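Local coordinates for protein beta-d-glucoside glucohydrolase (Hypocrea jecorina, PDB 3ZZ1) that probably hydrolyses terminal, non-reducing beta-D-glucosyl residues to release beta-D-glucose, as a secreted family 3 beta-glucosidase of fungal cellulose breakdown, at residues I90-Q95 against K320-A325; E128-D133 against G138-Q143. All blocks are in the same frame, centred on the assembly; numbering follows the deposited sequence.

Contact 1: I90-Q95 against K320-A325; sequences IRERGQ and KTNVRA
Asn322 reaches from helix 320-329 to Glu92 and Arg93 on helix 87-103, and its amide carries nearly all of the contact. The direct polar link is one hydrogen bond, from Asn322 ND2 to Glu92 OE2, 3.0 Å long with an N-H...O angle of 162°. The oxygen lies in the amide plane but takes the bond on its anti side, a little out of the carboxylate plane, and the two planes are turned 69° apart. Glu92 gets there because its chain is extended, CG anti to the backbone N (chi1 173°), and runs past Asn322 in the opposite direction. ND2 also donates to Leu89 O, so two acceptors of helix 87-103 grip this NH2 and fix which way round the amide sits.

A water adds a second polar link: it donates to Glu92 OE2 at 2.6 Å and lies 2.9 Å from Thr321 OG1. OE2 therefore takes two bonds, which would tend to favour the ionised carboxylate.

Arg93 meets the amide by van der Waals contact: Asn322 OD1 rests against Arg93 CB at 3.4 Å and reaches CG at 3.6 Å. Beyond these carbons the Arg93 chain leads away, to a hydrogen bond from NH2 to Thr76 O.

Helix 87-103 belongs to the N-terminal family 3 domain, whose family is of the TIM-barrel clan. It has helices 78-83 and 134-150 against other parts of its surface, while helix 320-329, just ahead of strand 332-336, meets it through Asn322 and is tied by an Arg324-Asp516 salt bridge to helix 510-518.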
ATOM      1  N   ILE A  90      11.216  -1.361  -2.422  1.00 11.34           N
ATOM      2  CA  ILE A  90      10.030  -1.972  -1.833  1.00 11.36           C
ATOM      3  C   ILE A  90      10.378  -3.233  -1.043  1.00 11.51           C
ATOM      4  O   ILE A  90       9.911  -3.397   0.084  1.00 11.43           O
ATOM      5  CB  ILE A  90       8.935  -2.239  -2.895  1.00 11.40           C
ATOM      6  CG1 ILE A  90       8.401  -0.907  -3.433  1.00 10.96           C
ATOM      7  CG2 ILE A  90       7.784  -3.077  -2.306  1.00 11.33           C
ATOM      8  CD1 ILE A  90       7.736  -0.991  -4.801  1.00 11.22           C
ATOM      9  N   ARG A  91      11.213  -4.104  -1.617  1.00 11.91           N
ATOM     10  CA  ARG A  91      11.659  -5.309  -0.903  1.00 12.15           C
ATOM     11  C   ARG A  91      12.480  -4.948   0.339  1.00 12.06           C
ATOM     12  O   ARG A  91      12.284  -5.530   1.414  1.00 11.82           O
ATOM     13  CB  ARG A  91      12.465  -6.248  -1.805  1.00 12.49           C
ATOM     14  CG  ARG A  91      12.594  -7.656  -1.222  1.00 13.80           C
ATOM     15  CD  ARG A  91      13.818  -8.415  -1.709  1.00 16.54           C
ATOM     16  NE  ARG A  91      13.932  -9.693  -0.994  1.00 18.90           N
ATOM     17  CZ  ARG A  91      14.664  -9.897   0.104  1.00 19.66           C
ATOM     18  NH1 ARG A  91      15.389  -8.915   0.636  1.00 20.24           N
ATOM     19  NH2 ARG A  91      14.677 -11.095   0.670  1.00 19.74           N
ATOM     20  N   GLU A  92      13.390  -3.987   0.182  1.00 11.90           N
ATOM     21  CA  GLU A  92      14.243  -3.539   1.284  1.00 12.12           C
ATOM     22  C   GLU A  92      13.424  -3.010   2.461  1.00 11.89           C
ATOM     23  O   GLU A  92      13.719  -3.324   3.621  1.00 11.87           O
ATOM     24  CB  GLU A  92      15.251  -2.481   0.804  1.00 12.05           C
ATOM     25  CG  GLU A  92      16.064  -1.856   1.921  1.00 12.61           C
ATOM     26  CD  GLU A  92      17.063  -0.840   1.410  1.00 13.77           C
ATOM     27  OE1 GLU A  92      18.155  -1.254   0.978  1.00 14.11           O
ATOM     28  OE2 GLU A  92      16.744   0.367   1.416  1.00 13.83           O
ATOM     29  N   ARG A  93      12.404  -2.209   2.152  1.00 11.88           N
ATOM     30  CA  ARG A  93      11.463  -1.710   3.155  1.00 11.96           C
ATOM     31  C   ARG A  93      10.881  -2.870   3.970  1.00 12.11           C
ATOM     32  O   ARG A  93      10.830  -2.812   5.200  1.00 11.90           O
ATOM     33  CB  ARG A  93      10.351  -0.896   2.483  1.00 11.96           C
ATOM     34  CG  ARG A  93       9.369  -0.213   3.436  1.00 11.36           C
ATOM     35  CD  ARG A  93       8.377   0.665   2.657  1.00 11.12           C
ATOM     36  NE  ARG A  93       7.208   1.088   3.441  1.00 10.39           N
ATOM     37  CZ  ARG A  93       6.138   0.328   3.683  1.00 10.30           C
ATOM     38  NH1 ARG A  93       6.081  -0.920   3.231  1.00 10.34           N
ATOM     39  NH2 ARG A  93       5.128   0.806   4.398  1.00  8.65           N
ATOM     40  N   GLY A  94      10.464  -3.925   3.278  1.00 12.44           N
ATOM     41  CA  GLY A  94       9.961  -5.137   3.929  1.00 12.93           C
ATOM     42  C   GLY A  94      11.000  -5.804   4.816  1.00 13.17           C
ATOM     43  O   GLY A  94      10.705  -6.163   5.958  1.00 13.40           O
ATOM     44  N   GLN A  95      12.216  -5.961   4.292  1.00 13.26           N
ATOM     45  CA  GLN A  95      13.328  -6.551   5.044  1.00 13.52           C
ATOM     46  C   GLN A  95      13.642  -5.765   6.316  1.00 13.19           C
ATOM     47  O   GLN A  95      13.819  -6.344   7.394  1.00 13.19           O
ATOM     48  CB  GLN A  95      14.586  -6.652   4.168  1.00 13.68           C
ATOM     49  CG  GLN A  95      15.805  -7.264   4.889  1.00 15.11           C
ATOM     50  CD  GLN A  95      17.107  -7.098   4.117  1.00 16.60           C
ATOM     51  OE1 GLN A  95      18.092  -6.571   4.642  1.00 17.49           O
ATOM     52  NE2 GLN A  95      17.114  -7.541   2.864  1.00 16.48           N
ATOM     53  N   LYS A 320      17.100   4.027   8.380  1.00 13.47           N
ATOM     54  CA  LYS A 320      16.683   5.337   7.855  1.00 13.34           C
ATOM     55  C   LYS A 320      17.065   5.560   6.383  1.00 13.17           C
ATOM     56  O   LYS A 320      16.443   6.370   5.698  1.00 13.13           O
ATOM     57  CB  LYS A 320      17.201   6.493   8.727  1.00 13.36           C
ATOM     58  CG  LYS A 320      18.717   6.709   8.710  1.00 13.29           C
ATOM     59  CD  LYS A 320      19.120   8.080   9.268  1.00 13.78           C
ATOM     60  CE  LYS A 320      18.875   8.217  10.776  1.00 14.49           C
ATOM     61  NZ  LYS A 320      19.587   7.183  11.583  1.00 15.01           N
ATOM     62  N   THR A 321      18.080   4.838   5.909  1.00 13.04           N
ATOM     63  CA  THR A 321      18.505   4.920   4.509  1.00 12.92           C
ATOM     64  C   THR A 321      17.364   4.527   3.575  1.00 12.77           C
ATOM     65  O   THR A 321      17.220   5.096   2.497  1.00 12.91           O
ATOM     66  CB  THR A 321      19.718   4.017   4.212  1.00 13.03           C
ATOM     67  OG1 THR A 321      19.392   2.659   4.530  1.00 12.82           O
ATOM     68  CG2 THR A 321      20.950   4.464   5.008  1.00 12.92           C
ATOM     69  N   ASN A 322      16.551   3.558   3.997  1.00 12.45           N
ATOM     70  CA  ASN A 322      15.398   3.146   3.214  1.00 12.20           C
ATOM     71  C   ASN A 322      14.329   4.230   3.198  1.00 12.13           C
ATOM     72  O   ASN A 322      13.768   4.526   2.144  1.00 11.78           O
ATOM     73  CB  ASN A 322      14.805   1.832   3.731  1.00 12.11           C
ATOM     74  CG  ASN A 322      13.560   1.407   2.956  1.00 11.85           C
ATOM     75  OD1 ASN A 322      12.436   1.640   3.397  1.00 10.92           O
ATOM     76  ND2 ASN A 322      13.760   0.793   1.790  1.00 10.55           N
ATOM     77  N   VAL A 323      14.058   4.813   4.370  1.00 12.04           N
ATOM     78  CA  VAL A 323      13.047   5.863   4.495  1.00 12.13           C
ATOM     79  C   VAL A 323      13.467   7.083   3.671  1.00 12.24           C
ATOM     80  O   VAL A 323      12.673   7.618   2.895  1.00 11.93           O
ATOM     81  CB  VAL A 323      12.784   6.251   5.972  1.00 12.21           C
ATOM     82  CG1 VAL A 323      11.653   7.268   6.070  1.00 11.91           C
ATOM     83  CG2 VAL A 323      12.442   5.018   6.791  1.00 12.12           C
ATOM     84  N   ARG A 324      14.726   7.491   3.836  1.00 12.38           N
ATOM     85  CA  ARG A 324      15.339   8.553   3.037  1.00 12.42           C
ATOM     86  C   ARG A 324      15.181   8.279   1.547  1.00 12.23           C
ATOM     87  O   ARG A 324      14.689   9.131   0.810  1.00 12.15           O
ATOM     88  CB  ARG A 324      16.827   8.703   3.400  1.00 12.53           C
ATOM     89  CG  ARG A 324      17.625   9.720   2.561  1.00 13.19           C
ATOM     90  CD  ARG A 324      17.257  11.151   2.927  1.00 13.69           C
ATOM     91  NE  ARG A 324      18.094  12.150   2.262  1.00 13.76           N
ATOM     92  CZ  ARG A 324      19.253  12.609   2.734  1.00 14.33           C
ATOM     93  NH1 ARG A 324      19.746  12.157   3.883  1.00 14.75           N
ATOM     94  NH2 ARG A 324      19.925  13.531   2.055  1.00 13.63           N
ATOM     95  N   ALA A 325      15.585   7.084   1.115  1.00 12.30           N
ATOM     96  CA  ALA A 325      15.536   6.710  -0.301  1.00 12.19           C
ATOM     97  C   ALA A 325      14.118   6.742  -0.870  1.00 12.01           C
ATOM     98  O   ALA A 325      13.897   7.286  -1.952  1.00 12.10           O
ATOM     99  CB  ALA A 325      16.177   5.338  -0.524  1.00 12.24           C
TER
HETATM  100  O   HOH W   1      18.790   1.878   1.754  1.00 25.78           O

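Contact 2: E128-D133 against G138-Q143; sequences EGFGVD and GIAMGQ
Phe130 packs its ring on Ala140 and Met141, and the methyl of Ala140 is what its atoms meet first. Phe130 CB lies 4.0 Å from Ala140 CB. One bond further on, CG makes the closest approach of the contact, 3.5 Å from the same methyl, and CD1 follows at 3.6 Å. Chi1, with CG anti to the carbonyl carbon, aims the ring at helix 134-150, and the rotation about CB-CG (chi2 -72°) turns one face to it. Ala140 CB stands over that face, 3.6 Å from the centroid and 16° off the normal, displaced toward the CG side: a CH-pi contact.

The loop 128-133 leads straight into this helix, and the ring lies back against its second turn. Asp133 is the N-cap, its OD2 accepting from Leu136 N, while OD1 is hydrogen-bonded to Tyr559 OH. Both segments lie in the N-terminal family 3 domain, and the loop is the end of the long connection from strand 108-109 to helix 134-150.

Phe130 CD2 is still under the methyl, 3.7 Å from Ala140 CB. At the CD2-CE2 edge of the ring, CE2 lies 3.7 Å from Met141 SD, which sits 85° off the normal in a Met-aromatic contact. The bend at chi2 of Met141 carries SD to this edge. Phe130 CE1 lies under the Ala140 methyl at 4.0 Å, and CZ, at the tip, is the ring atom farthest from Ala140 CB, at 4.2 Å.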
ATOM      1  N   GLU A 128      -2.183   3.548   3.011  1.00  9.85           N
ATOM      2  CA  GLU A 128      -1.509   2.398   3.626  1.00  9.67           C
ATOM      3  C   GLU A 128      -1.155   1.328   2.599  1.00  9.65           C
ATOM      4  O   GLU A 128      -0.224   0.546   2.804  1.00  9.32           O
ATOM      5  CB  GLU A 128      -2.359   1.778   4.728  1.00  9.71           C
ATOM      6  CG  GLU A 128      -2.595   2.678   5.912  1.00 10.43           C
ATOM      7  CD  GLU A 128      -3.018   1.905   7.138  1.00 12.21           C
ATOM      8  OE1 GLU A 128      -2.184   1.133   7.669  1.00 13.10           O
ATOM      9  OE2 GLU A 128      -4.176   2.079   7.575  1.00 11.57           O
ATOM     10  N   GLY A 129      -1.914   1.303   1.502  1.00  9.46           N
ATOM     11  CA  GLY A 129      -1.702   0.360   0.416  1.00  9.77           C
ATOM     12  C   GLY A 129      -0.643   0.819  -0.568  1.00  9.94           C
ATOM     13  O   GLY A 129       0.296   1.520  -0.202  1.00  9.98           O
ATOM     14  N   PHE A 130      -0.797   0.421  -1.826  1.00 10.09           N
ATOM     15  CA  PHE A 130       0.232   0.670  -2.840  1.00 10.32           C
ATOM     16  C   PHE A 130      -0.299   1.341  -4.107  1.00 10.04           C
ATOM     17  O   PHE A 130       0.254   1.149  -5.192  1.00 10.14           O
ATOM     18  CB  PHE A 130       0.943  -0.638  -3.205  1.00  9.95           C
ATOM     19  CG  PHE A 130       1.714  -1.252  -2.070  1.00 10.91           C
ATOM     20  CD1 PHE A 130       2.899  -0.670  -1.617  1.00 11.17           C
ATOM     21  CD2 PHE A 130       1.270  -2.425  -1.466  1.00 10.36           C
ATOM     22  CE1 PHE A 130       3.620  -1.240  -0.571  1.00 11.51           C
ATOM     23  CE2 PHE A 130       1.981  -3.004  -0.422  1.00 11.25           C
ATOM     24  CZ  PHE A 130       3.164  -2.409   0.031  1.00 11.58           C
ATOM     25  N   GLY A 131      -1.356   2.135  -3.966  1.00 10.09           N
ATOM     26  CA  GLY A 131      -2.010   2.751  -5.125  1.00 10.25           C
ATOM     27  C   GLY A 131      -3.189   1.940  -5.642  1.00 10.33           C
ATOM     28  O   GLY A 131      -3.547   0.912  -5.061  1.00 10.37           O
ATOM     29  N   VAL A 132      -3.758   2.394  -6.759  1.00 10.39           N
ATOM     30  CA  VAL A 132      -5.046   1.915  -7.278  1.00 10.37           C
ATOM     31  C   VAL A 132      -4.965   0.693  -8.198  1.00 10.45           C
ATOM     32  O   VAL A 132      -5.998   0.121  -8.572  1.00 10.46           O
ATOM     33  CB  VAL A 132      -5.774   3.030  -8.081  1.00 10.36           C
ATOM     34  CG1 VAL A 132      -6.029   4.254  -7.217  1.00 10.25           C
ATOM     35  CG2 VAL A 132      -4.969   3.413  -9.317  1.00 10.77           C
ATOM     36  N   ASP A 133      -3.749   0.314  -8.582  1.00 10.19           N
ATOM     37  CA  ASP A 133      -3.566  -0.700  -9.615  1.00  9.80           C
ATOM     38  C   ASP A 133      -3.287  -2.069  -9.003  1.00  9.25           C
ATOM     39  O   ASP A 133      -2.362  -2.212  -8.211  1.00  8.99           O
ATOM     40  CB  ASP A 133      -2.445  -0.286 -10.576  1.00  9.90           C
ATOM     41  CG  ASP A 133      -2.181  -1.322 -11.647  1.00 10.18           C
ATOM     42  OD1 ASP A 133      -2.909  -1.354 -12.661  1.00 10.69           O
ATOM     43  OD2 ASP A 133      -1.234  -2.107 -11.472  1.00 11.53           O
ATOM     44  N   GLY A 138      -0.074  -5.745  -6.345  1.00  9.75           N
ATOM     45  CA  GLY A 138       0.296  -7.156  -6.275  1.00  9.61           C
ATOM     46  C   GLY A 138       1.799  -7.364  -6.254  1.00  9.62           C
ATOM     47  O   GLY A 138       2.322  -8.057  -5.384  1.00  9.84           O
ATOM     48  N   ILE A 139       2.503  -6.763  -7.210  1.00  9.96           N
ATOM     49  CA  ILE A 139       3.970  -6.820  -7.230  1.00 10.08           C
ATOM     50  C   ILE A 139       4.551  -6.282  -5.917  1.00  9.98           C
ATOM     51  O   ILE A 139       5.385  -6.937  -5.291  1.00 10.21           O
ATOM     52  CB  ILE A 139       4.573  -6.069  -8.457  1.00 10.08           C
ATOM     53  CG1 ILE A 139       4.146  -6.744  -9.774  1.00 10.45           C
ATOM     54  CG2 ILE A 139       6.097  -5.975  -8.351  1.00  9.94           C
ATOM     55  CD1 ILE A 139       4.632  -8.187  -9.975  1.00  9.63           C
ATOM     56  N   ALA A 140       4.090  -5.105  -5.497  1.00  9.76           N
ATOM     57  CA  ALA A 140       4.523  -4.519  -4.231  1.00  9.80           C
ATOM     58  C   ALA A 140       4.232  -5.441  -3.038  1.00  9.89           C
ATOM     59  O   ALA A 140       5.096  -5.631  -2.179  1.00  9.79           O
ATOM     60  CB  ALA A 140       3.899  -3.139  -4.030  1.00  9.52           C
ATOM     61  N   MET A 141       3.033  -6.024  -2.996  1.00  9.88           N
ATOM     62  CA  MET A 141       2.689  -6.994  -1.947  1.00 10.19           C
ATOM     63  C   MET A 141       3.713  -8.123  -1.861  1.00 10.48           C
ATOM     64  O   MET A 141       4.280  -8.373  -0.793  1.00 11.11           O
ATOM     65  CB  MET A 141       1.287  -7.580  -2.157  1.00 10.03           C
ATOM     66  CG  MET A 141       0.131  -6.637  -1.804  1.00  9.29           C
ATOM     67  SD  MET A 141       0.036  -6.124  -0.081  1.00  8.91           S
ATOM     68  CE  MET A 141      -0.627  -7.587   0.722  1.00  9.82           C
ATOM     69  N   GLY A 142       3.950  -8.785  -2.992  1.00 10.57           N
ATOM     70  CA  GLY A 142       4.900  -9.889  -3.086  1.00 10.53           C
ATOM     71  C   GLY A 142       6.319  -9.528  -2.684  1.00 10.60           C
ATOM     72  O   GLY A 142       6.977 -10.292  -1.975  1.00 10.35           O
ATOM     73  N   GLN A 143       6.788  -8.361  -3.134  1.00 10.67           N
ATOM     74  CA  GLN A 143       8.137  -7.897  -2.801  1.00 10.72           C
ATOM     75  C   GLN A 143       8.274  -7.592  -1.309  1.00 10.76           C
ATOM     76  O   GLN A 143       9.302  -7.898  -0.705  1.00 11.04           O
ATOM     77  CB  GLN A 143       8.541  -6.677  -3.643  1.00 10.65           C
ATOM     78  CG  GLN A 143       8.724  -6.947  -5.150  1.00 11.02           C
ATOM     79  CD  GLN A 143      10.015  -7.695  -5.511  1.00 12.86           C
ATOM     80  OE1 GLN A 143      10.118  -8.257  -6.602  1.00 13.23           O
ATOM     81  NE2 GLN A 143      10.998  -7.697  -4.605  1.00 11.74           N
TER

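In the fold
Both contacts are buried, but contact 2 sits about 5 Å from the centre of the chain and contact 1 about 14 Å, measured between centres. Contact 2 is local and apolar, an aromatic ring on the helix that follows it in sequence. Contact 1 is polar and long-range, an amide-carboxylate link joining segments 225 residues apart along the chain. They share no helix, yet helices 87-103 and 134-150 lie side by side: Arg91 CG packs 3.3 Å from Gln143 O, and Ile90 CG2 3.7 Å from Ala140 O. Helix 87-103 thus stands between contact 2 and helix 320-329, and contact 2 is nested within the chain loop that contact 1 closes.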